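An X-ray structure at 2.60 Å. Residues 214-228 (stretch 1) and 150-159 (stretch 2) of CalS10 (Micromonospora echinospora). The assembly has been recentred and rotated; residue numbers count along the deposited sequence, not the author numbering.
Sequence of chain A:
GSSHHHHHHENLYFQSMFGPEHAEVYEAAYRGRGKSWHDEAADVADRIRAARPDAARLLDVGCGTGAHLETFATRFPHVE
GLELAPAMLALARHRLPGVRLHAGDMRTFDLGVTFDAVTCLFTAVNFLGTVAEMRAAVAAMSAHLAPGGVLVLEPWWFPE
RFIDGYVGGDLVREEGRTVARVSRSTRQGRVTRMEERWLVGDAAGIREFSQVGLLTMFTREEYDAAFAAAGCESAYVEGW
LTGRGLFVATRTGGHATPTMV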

ATOM      1  N   LEU A 214      11.734  -1.073 -19.428  1.00 41.83           N
ATOM      2  CA  LEU A 214      11.317  -1.681 -20.682  1.00 39.18           C
ATOM      3  C   LEU A 214      11.714  -3.149 -20.650  1.00 40.17           C
ATOM      4  O   LEU A 214      12.887  -3.470 -20.431  1.00 49.02           O
ATOM      5  CB  LEU A 214      11.953  -1.030 -21.916  1.00 44.86           C
ATOM      6  CG  LEU A 214      11.621   0.409 -22.305  1.00 44.21           C
ATOM      7  CD1 LEU A 214      12.099   0.666 -23.739  1.00 45.37           C
ATOM      8  CD2 LEU A 214      10.143   0.716 -22.159  1.00 44.15           C
ATOM      9  N   LEU A 215      10.746  -4.031 -20.886  1.00 43.70           N
ATOM     10  CA  LEU A 215      11.003  -5.456 -21.045  1.00 43.57           C
ATOM     11  C   LEU A 215      10.665  -5.818 -22.484  1.00 54.05           C
ATOM     12  O   LEU A 215       9.534  -5.609 -22.933  1.00 56.54           O
ATOM     13  CB  LEU A 215      10.158  -6.261 -20.062  1.00 43.93           C
ATOM     14  CG  LEU A 215      10.632  -7.647 -19.628  1.00 45.78           C
ATOM     15  CD1 LEU A 215      11.912  -7.572 -18.815  1.00 43.37           C
ATOM     16  CD2 LEU A 215       9.533  -8.327 -18.824  1.00 48.16           C
ATOM     17  N   THR A 216      11.644  -6.363 -23.198  1.00 42.79           N
ATOM     18  CA  THR A 216      11.512  -6.689 -24.611  1.00 43.60           C
ATOM     19  C   THR A 216      11.511  -8.200 -24.811  1.00 41.77           C
ATOM     20  O   THR A 216      12.474  -8.879 -24.439  1.00 42.72           O
ATOM     21  CB  THR A 216      12.637  -6.037 -25.417  1.00 42.34           C
ATOM     22  OG1 THR A 216      12.606  -4.617 -25.220  1.00 44.18           O
ATOM     23  CG2 THR A 216      12.479  -6.347 -26.896  1.00 39.50           C
ATOM     24  N   MET A 217      10.431  -8.717 -25.394  1.00 44.96           N
ATOM     25  CA  MET A 217      10.343 -10.135 -25.704  1.00 46.96           C
ATOM     26  C   MET A 217      11.242 -10.488 -26.888  1.00 46.95           C
ATOM     27  O   MET A 217      11.522  -9.658 -27.756  1.00 50.26           O
ATOM     28  CB  MET A 217       8.913 -10.531 -26.065  1.00 50.44           C
ATOM     29  CG  MET A 217       8.742 -12.029 -26.296  1.00 57.53           C
ATOM     30  SD  MET A 217       7.155 -12.440 -27.022  1.00 65.11           S
ATOM     31  CE  MET A 217       7.573 -12.139 -28.742  1.00 53.69           C
ATOM     32  N   PHE A 218      11.674 -11.747 -26.924  1.00 48.54           N
ATOM     33  CA  PHE A 218      12.299 -12.337 -28.098  1.00 49.18           C
ATOM     34  C   PHE A 218      11.562 -13.627 -28.430  1.00 48.79           C
ATOM     35  O   PHE A 218      10.922 -14.239 -27.573  1.00 51.91           O
ATOM     36  CB  PHE A 218      13.785 -12.584 -27.855  1.00 46.87           C
ATOM     37  CG  PHE A 218      14.525 -11.351 -27.430  1.00 50.20           C
ATOM     38  CD1 PHE A 218      14.751 -10.320 -28.330  1.00 48.24           C
ATOM     39  CD2 PHE A 218      14.949 -11.200 -26.121  1.00 48.14           C
ATOM     40  CE1 PHE A 218      15.419  -9.173 -27.940  1.00 48.63           C
ATOM     41  CE2 PHE A 218      15.614 -10.055 -25.719  1.00 47.68           C
ATOM     42  CZ  PHE A 218      15.850  -9.037 -26.629  1.00 48.79           C
ATOM     43  N   THR A 219      11.649 -14.029 -29.690  1.00 51.90           N
ATOM     44  CA  THR A 219      10.891 -15.173 -30.171  1.00 54.93           C
ATOM     45  C   THR A 219      11.668 -16.470 -29.978  1.00 53.65           C
ATOM     46  O   THR A 219      12.891 -16.479 -29.824  1.00 52.83           O
ATOM     47  CB  THR A 219      10.543 -15.010 -31.651  1.00 51.52           C
ATOM     48  OG1 THR A 219      11.718 -14.645 -32.384  1.00 52.69           O
ATOM     49  CG2 THR A 219       9.500 -13.922 -31.834  1.00 47.20           C
ATOM     50  N   ARG A 220      10.921 -17.578 -29.976  1.00 52.70           N
ATOM     51  CA  ARG A 220      11.539 -18.900 -29.980  1.00 55.35           C
ATOM     52  C   ARG A 220      12.531 -19.028 -31.127  1.00 52.11           C
ATOM     53  O   ARG A 220      13.630 -19.568 -30.955  1.00 49.80           O
ATOM     54  CB  ARG A 220      10.449 -19.970 -30.077  1.00 55.07           C
ATOM     55  CG  ARG A 220      10.939 -21.392 -30.286  1.00 52.76           C
ATOM     56  CD  ARG A 220      11.844 -21.885 -29.171  1.00 54.64           C
ATOM     57  NE  ARG A 220      12.024 -23.332 -29.271  1.00 55.64           N
ATOM     58  CZ  ARG A 220      11.163 -24.229 -28.798  1.00 51.43           C
ATOM     59  NH1 ARG A 220      10.056 -23.836 -28.182  1.00 52.05           N
ATOM     60  NH2 ARG A 220      11.408 -25.525 -28.943  1.00 59.05           N
ATOM     61  N   GLU A 221      12.163 -18.524 -32.306  1.00 53.88           N
ATOM     62  CA  GLU A 221      13.076 -18.547 -33.444  1.00 56.90           C
ATOM     63  C   GLU A 221      14.334 -17.734 -33.166  1.00 56.24           C
ATOM     64  O   GLU A 221      15.430 -18.092 -33.615  1.00 56.47           O
ATOM     65  CB  GLU A 221      12.356 -18.002 -34.680  1.00 56.22           C
ATOM     66  CG  GLU A 221      13.036 -18.308 -35.998  1.00 60.02           C
ATOM     67  CD  GLU A 221      12.107 -18.139 -37.178  1.00 64.43           C
ATOM     68  OE1 GLU A 221      11.495 -17.054 -37.303  1.00 62.40           O
ATOM     69  OE2 GLU A 221      11.984 -19.101 -37.967  1.00 66.20           O
ATOM     70  N   GLU A 222      14.196 -16.634 -32.429  1.00 58.61           N
ATOM     71  CA  GLU A 222      15.342 -15.775 -32.151  1.00 55.28           C
ATOM     72  C   GLU A 222      16.266 -16.413 -31.121  1.00 53.14           C
ATOM     73  O   GLU A 222      17.489 -16.439 -31.303  1.00 57.13           O
ATOM     74  CB  GLU A 222      14.848 -14.406 -31.689  1.00 62.13           C
ATOM     75  CG  GLU A 222      14.853 -13.367 -32.805  1.00 66.70           C
ATOM     76  CD  GLU A 222      13.773 -12.316 -32.630  1.00 65.33           C
ATOM     77  OE1 GLU A 222      13.187 -12.236 -31.530  1.00 61.05           O
ATOM     78  OE2 GLU A 222      13.496 -11.581 -33.602  1.00 65.67           O
ATOM     79  N   TYR A 223      15.700 -16.931 -30.028  1.00 54.89           N
ATOM     80  CA  TYR A 223      16.508 -17.663 -29.059  1.00 50.11           C
ATOM     81  C   TYR A 223      17.234 -18.827 -29.722  1.00 51.50           C
ATOM     82  O   TYR A 223      18.456 -18.966 -29.596  1.00 52.23           O
ATOM     83  CB  TYR A 223      15.636 -18.181 -27.911  1.00 52.28           C
ATOM     84  CG  TYR A 223      15.055 -17.126 -26.992  1.00 52.22           C
ATOM     85  CD1 TYR A 223      15.879 -16.360 -26.178  1.00 49.36           C
ATOM     86  CD2 TYR A 223      13.683 -16.932 -26.902  1.00 51.91           C
ATOM     87  CE1 TYR A 223      15.354 -15.407 -25.323  1.00 44.09           C
ATOM     88  CE2 TYR A 223      13.149 -15.983 -26.049  1.00 49.24           C
ATOM     89  CZ  TYR A 223      13.989 -15.225 -25.260  1.00 44.49           C
ATOM     90  OH  TYR A 223      13.463 -14.279 -24.408  1.00 45.06           O
ATOM     91  N   ASP A 224      16.490 -19.688 -30.423  1.00 51.45           N
ATOM     92  CA  ASP A 224      17.103 -20.853 -31.054  1.00 49.98           C
ATOM     93  C   ASP A 224      18.263 -20.449 -31.954  1.00 50.39           C
ATOM     94  O   ASP A 224      19.283 -21.145 -32.019  1.00 48.72           O
ATOM     95  CB  ASP A 224      16.056 -21.628 -31.857  1.00 53.00           C
ATOM     96  CG  ASP A 224      15.127 -22.432 -30.978  1.00 50.09           C
ATOM     97  OD1 ASP A 224      15.500 -22.710 -29.817  1.00 49.15           O
ATOM     98  OD2 ASP A 224      14.032 -22.793 -31.458  1.00 54.11           O
ATOM     99  N   ALA A 225      18.126 -19.322 -32.657  1.00 53.18           N
ATOM    100  CA  ALA A 225      19.202 -18.848 -33.520  1.00 52.49           C
ATOM    101  C   ALA A 225      20.369 -18.303 -32.705  1.00 53.04           C
ATOM    102  O   ALA A 225      21.533 -18.464 -33.091  1.00 51.54           O
ATOM    103  CB  ALA A 225      18.676 -17.782 -34.481  1.00 52.42           C
ATOM    104  N   ALA A 226      20.080 -17.645 -31.579  1.00 56.54           N
ATOM    105  CA  ALA A 226      21.154 -17.089 -30.763  1.00 56.78           C
ATOM    106  C   ALA A 226      21.975 -18.189 -30.099  1.00 53.22           C
ATOM    107  O   ALA A 226      23.206 -18.092 -30.027  1.00 50.49           O
ATOM    108  CB  ALA A 226      20.572 -16.144 -29.712  1.00 56.70           C
ATOM    109  N   PHE A 227      21.314 -19.240 -29.606  1.00 50.94           N
ATOM    110  CA  PHE A 227      22.046 -20.373 -29.048  1.00 50.64           C
ATOM    111  C   PHE A 227      22.928 -21.023 -30.106  1.00 50.26           C
ATOM    112  O   PHE A 227      24.130 -21.220 -29.893  1.00 51.27           O
ATOM    113  CB  PHE A 227      21.077 -21.402 -28.469  1.00 52.22           C
ATOM    114  CG  PHE A 227      20.367 -20.945 -27.230  1.00 50.85           C
ATOM    115  CD1 PHE A 227      21.077 -20.443 -26.152  1.00 48.56           C
ATOM    116  CD2 PHE A 227      18.989 -21.039 -27.134  1.00 49.10           C
ATOM    117  CE1 PHE A 227      20.425 -20.032 -25.007  1.00 46.26           C
ATOM    118  CE2 PHE A 227      18.329 -20.630 -25.991  1.00 49.40           C
ATOM    119  CZ  PHE A 227      19.049 -20.126 -24.925  1.00 47.47           C
ATOM    120  N   ALA A 228      22.342 -21.366 -31.256  1.00 51.22           N
ATOM    121  CA  ALA A 228      23.115 -21.997 -32.321  1.00 50.19           C
ATOM    122  C   ALA A 228      24.274 -21.106 -32.750  1.00 52.52           C
ATOM    123  O   ALA A 228      25.393 -21.587 -32.965  1.00 58.84           O
ATOM    124  CB  ALA A 228      22.205 -22.313 -33.507  1.00 51.98           C
TER
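Stretch 2, residues 150-159: VLVLEPWWFP

No direct hydrogen bond joins these two stretches, although 568 Å² of surface, both sides summed, is buried between them; aromatic rings, aliphatic groups and one sulfur do nearly all the work. The one polar link runs through a water, which donates to Leu215 O at 2.5 Å and accepts a weak bond from Trp156 NE1 at 3.1 Å.

Stretch 2 enters as a strand, Val150 to Leu153, and then runs on without regular structure through Glu154 to Pro159. Stretch 1 also begins in a strand, Leu214 to Thr216, but passes through a short link, Met217 to Thr219, into a helix that starts at Arg220. Leu151 lies opposite Phe227 in the helix, with CA atoms 9.4 Å apart, while Trp156 comes beside Met217, CA to CA 5.8 Å. As stretch 2 advances its partners fall back in number, so the two chains run in opposite senses along the contact.

On the helix, Tyr223 and Phe227 are four residues apart, one turn, and both point toward stretch 2. The strand answers with its alternation: Leu151 and Leu153 point toward the helix and Val152 away. Leu151 CD2 meets the edge of the Phe227 ring at CE1, 3.9 Å, and Leu153 CD2 lies 3.9 Å from Tyr223 CE1. Beyond the strand, Pro155 CB packs 3.3 Å from Tyr223 OH, a hydroxyl whose hydrogen bonding is met elsewhere in the structure.

Trp157 starts away from stretch 1, but with chi1 in m its indole returns to the start of the helix. Trp157 CH2 sits at the edge of the Tyr223 ring, 3.7 Å from Tyr223 CE2, with the two ring planes at 86°. Its CZ3 comes within 3.1 Å of Phe218 O, a close approach of an aromatic carbon to a carbonyl. The helix start beside it is closed by stretch 1 itself: Thr219 OG1 accepts from Glu222 N at 3.2 Å, and Glu222 OE1 accepts from Thr219 N at 3.0 Å.

At the strand end of stretch 1, Leu215 CD2 sits over the face of the Trp156 five-membered ring, 3.5 Å from CD2 of that indole and only 12° off the ring normal. Met217 extends its side chain, chi1 and chi2 both t, and places SD 4.0 Å from Trp157 CE3 and 4.0 Å from Phe158 CE2, so that one flexible thioether serves two rings. The rule to read here is alternation matched to a helical turn, followed by a loop whose rings close on the strand end, the link and the helix start, Trp156 directly and Trp157 by turning back.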

ATOM      1  N   VAL A 150      26.120 -26.207 -19.113  1.00 52.86           N
ATOM      2  CA  VAL A 150      24.677 -26.014 -19.160  1.00 53.43           C
ATOM      3  C   VAL A 150      24.370 -24.526 -19.075  1.00 54.47           C
ATOM      4  O   VAL A 150      24.814 -23.845 -18.145  1.00 53.02           O
ATOM      5  CB  VAL A 150      23.972 -26.774 -18.023  1.00 53.73           C
ATOM      6  CG1 VAL A 150      22.460 -26.641 -18.149  1.00 51.98           C
ATOM      7  CG2 VAL A 150      24.389 -28.237 -18.018  1.00 60.64           C
ATOM      8  N   LEU A 151      23.608 -24.027 -20.041  1.00 56.49           N
ATOM      9  CA  LEU A 151      23.035 -22.690 -19.989  1.00 54.39           C
ATOM     10  C   LEU A 151      21.535 -22.827 -19.776  1.00 52.49           C
ATOM     11  O   LEU A 151      20.874 -23.591 -20.486  1.00 56.30           O
ATOM     12  CB  LEU A 151      23.344 -21.914 -21.269  1.00 58.69           C
ATOM     13  CG  LEU A 151      23.312 -20.389 -21.172  1.00 60.01           C
ATOM     14  CD1 LEU A 151      24.304 -19.792 -22.151  1.00 57.85           C
ATOM     15  CD2 LEU A 151      21.919 -19.862 -21.460  1.00 61.47           C
ATOM     16  N   VAL A 152      21.004 -22.108 -18.794  1.00 49.61           N
ATOM     17  CA  VAL A 152      19.580 -22.145 -18.481  1.00 52.87           C
ATOM     18  C   VAL A 152      19.072 -20.713 -18.431  1.00 46.38           C
ATOM     19  O   VAL A 152      19.691 -19.850 -17.797  1.00 46.05           O
ATOM     20  CB  VAL A 152      19.288 -22.889 -17.163  1.00 49.06           C
ATOM     21  CG1 VAL A 152      20.138 -24.149 -17.073  1.00 51.87           C
ATOM     22  CG2 VAL A 152      19.508 -21.994 -15.959  1.00 51.80           C
ATOM     23  N   LEU A 153      17.951 -20.463 -19.101  1.00 47.91           N
ATOM     24  CA  LEU A 153      17.479 -19.110 -19.355  1.00 45.31           C
ATOM     25  C   LEU A 153      15.968 -19.076 -19.232  1.00 47.57           C
ATOM     26  O   LEU A 153      15.268 -19.803 -19.945  1.00 46.65           O
ATOM     27  CB  LEU A 153      17.922 -18.648 -20.745  1.00 43.33           C
ATOM     28  CG  LEU A 153      17.695 -17.189 -21.130  1.00 47.90           C
ATOM     29  CD1 LEU A 153      18.883 -16.697 -21.934  1.00 54.89           C
ATOM     30  CD2 LEU A 153      16.414 -17.035 -21.925  1.00 43.19           C
ATOM     31  N   GLU A 154      15.465 -18.237 -18.326  1.00 48.98           N
ATOM     32  CA  GLU A 154      14.031 -18.043 -18.178  1.00 49.30           C
ATOM     33  C   GLU A 154      13.608 -16.874 -19.057  1.00 50.13           C
ATOM     34  O   GLU A 154      13.939 -15.721 -18.735  1.00 45.03           O
ATOM     35  CB  GLU A 154      13.672 -17.773 -16.722  1.00 48.51           C
ATOM     36  CG  GLU A 154      12.173 -17.715 -16.456  1.00 53.79           C
ATOM     37  CD  GLU A 154      11.849 -17.303 -15.037  1.00 63.23           C
ATOM     38  OE1 GLU A 154      12.784 -17.208 -14.216  1.00 65.65           O
ATOM     39  OE2 GLU A 154      10.658 -17.066 -14.745  1.00 67.33           O
ATOM     40  N   PRO A 155      12.892 -17.104 -20.155  1.00 51.65           N
ATOM     41  CA  PRO A 155      12.516 -16.003 -21.044  1.00 51.17           C
ATOM     42  C   PRO A 155      11.219 -15.329 -20.620  1.00 48.77           C
ATOM     43  O   PRO A 155      10.388 -15.896 -19.908  1.00 50.44           O
ATOM     44  CB  PRO A 155      12.343 -16.707 -22.395  1.00 47.42           C
ATOM     45  CG  PRO A 155      11.781 -18.033 -22.015  1.00 49.27           C
ATOM     46  CD  PRO A 155      12.437 -18.402 -20.690  1.00 50.55           C
ATOM     47  N   TRP A 156      11.065 -14.092 -21.077  1.00 48.35           N
ATOM     48  CA  TRP A 156       9.795 -13.393 -20.953  1.00 51.60           C
ATOM     49  C   TRP A 156       8.837 -13.805 -22.062  1.00 51.77           C
ATOM     50  O   TRP A 156       9.217 -13.877 -23.235  1.00 52.13           O
ATOM     51  CB  TRP A 156      10.031 -11.880 -20.996  1.00 50.47           C
ATOM     52  CG  TRP A 156       8.782 -11.045 -21.032  1.00 48.61           C
ATOM     53  CD1 TRP A 156       8.425 -10.162 -22.012  1.00 49.01           C
ATOM     54  CD2 TRP A 156       7.727 -11.012 -20.060  1.00 54.03           C
ATOM     55  NE1 TRP A 156       7.218  -9.581 -21.710  1.00 48.46           N
ATOM     56  CE2 TRP A 156       6.767 -10.085 -20.518  1.00 50.98           C
ATOM     57  CE3 TRP A 156       7.499 -11.673 -18.849  1.00 53.12           C
ATOM     58  CZ2 TRP A 156       5.600  -9.803 -19.808  1.00 50.71           C
ATOM     59  CZ3 TRP A 156       6.337 -11.390 -18.145  1.00 52.62           C
ATOM     60  CH2 TRP A 156       5.403 -10.466 -18.628  1.00 50.59           C
ATOM     61  N   TRP A 157       7.592 -14.072 -21.678  1.00 56.97           N
ATOM     62  CA  TRP A 157       6.496 -14.295 -22.604  1.00 53.47           C
ATOM     63  C   TRP A 157       5.351 -13.421 -22.109  1.00 53.03           C
ATOM     64  O   TRP A 157       5.337 -12.998 -20.950  1.00 52.70           O
ATOM     65  CB  TRP A 157       6.026 -15.755 -22.689  1.00 61.28           C
ATOM     66  CG  TRP A 157       7.059 -16.786 -23.070  1.00 63.08           C
ATOM     67  CD1 TRP A 157       7.425 -17.880 -22.338  1.00 62.49           C
ATOM     68  CD2 TRP A 157       7.876 -16.805 -24.251  1.00 64.84           C
ATOM     69  NE1 TRP A 157       8.392 -18.595 -23.004  1.00 61.65           N
ATOM     70  CE2 TRP A 157       8.694 -17.951 -24.175  1.00 63.79           C
ATOM     71  CE3 TRP A 157       7.991 -15.969 -25.366  1.00 65.75           C
ATOM     72  CZ2 TRP A 157       9.613 -18.281 -25.171  1.00 62.50           C
ATOM     73  CZ3 TRP A 157       8.904 -16.299 -26.353  1.00 61.22           C
ATOM     74  CH2 TRP A 157       9.703 -17.443 -26.249  1.00 61.52           C
ATOM     75  N   PHE A 158       4.387 -13.154 -22.967  1.00 51.62           N
ATOM     76  CA  PHE A 158       3.252 -12.385 -22.478  1.00 48.22           C
ATOM     77  C   PHE A 158       2.278 -13.301 -21.744  1.00 44.53           C
ATOM     78  O   PHE A 158       1.868 -14.325 -22.298  1.00 46.77           O
ATOM     79  CB  PHE A 158       2.525 -11.693 -23.630  1.00 50.88           C
ATOM     80  CG  PHE A 158       3.330 -10.625 -24.309  1.00 54.60           C
ATOM     81  CD1 PHE A 158       3.774  -9.524 -23.598  1.00 55.48           C
ATOM     82  CD2 PHE A 158       3.618 -10.703 -25.662  1.00 56.38           C
ATOM     83  CE1 PHE A 158       4.503  -8.528 -24.218  1.00 54.26           C
ATOM     84  CE2 PHE A 158       4.347  -9.709 -26.288  1.00 54.05           C
ATOM     85  CZ  PHE A 158       4.789  -8.621 -25.565  1.00 53.58           C
ATOM     86  N   PRO A 159       1.901 -12.981 -20.504  1.00 47.42           N
ATOM     87  CA  PRO A 159       0.803 -13.711 -19.862  1.00 45.70           C
ATOM     88  C   PRO A 159      -0.386 -13.812 -20.805  1.00 50.10           C
ATOM     89  O   PRO A 159      -0.597 -12.955 -21.668  1.00 50.66           O
ATOM     90  CB  PRO A 159       0.493 -12.863 -18.626  1.00 47.15           C
ATOM     91  CG  PRO A 159       1.821 -12.285 -18.258  1.00 44.59           C
ATOM     92  CD  PRO A 159       2.584 -12.081 -19.555  1.00 47.95           C
TER
HETATM   93  O   HOH W   1       7.786  -7.263 -23.639  1.00 41.07           O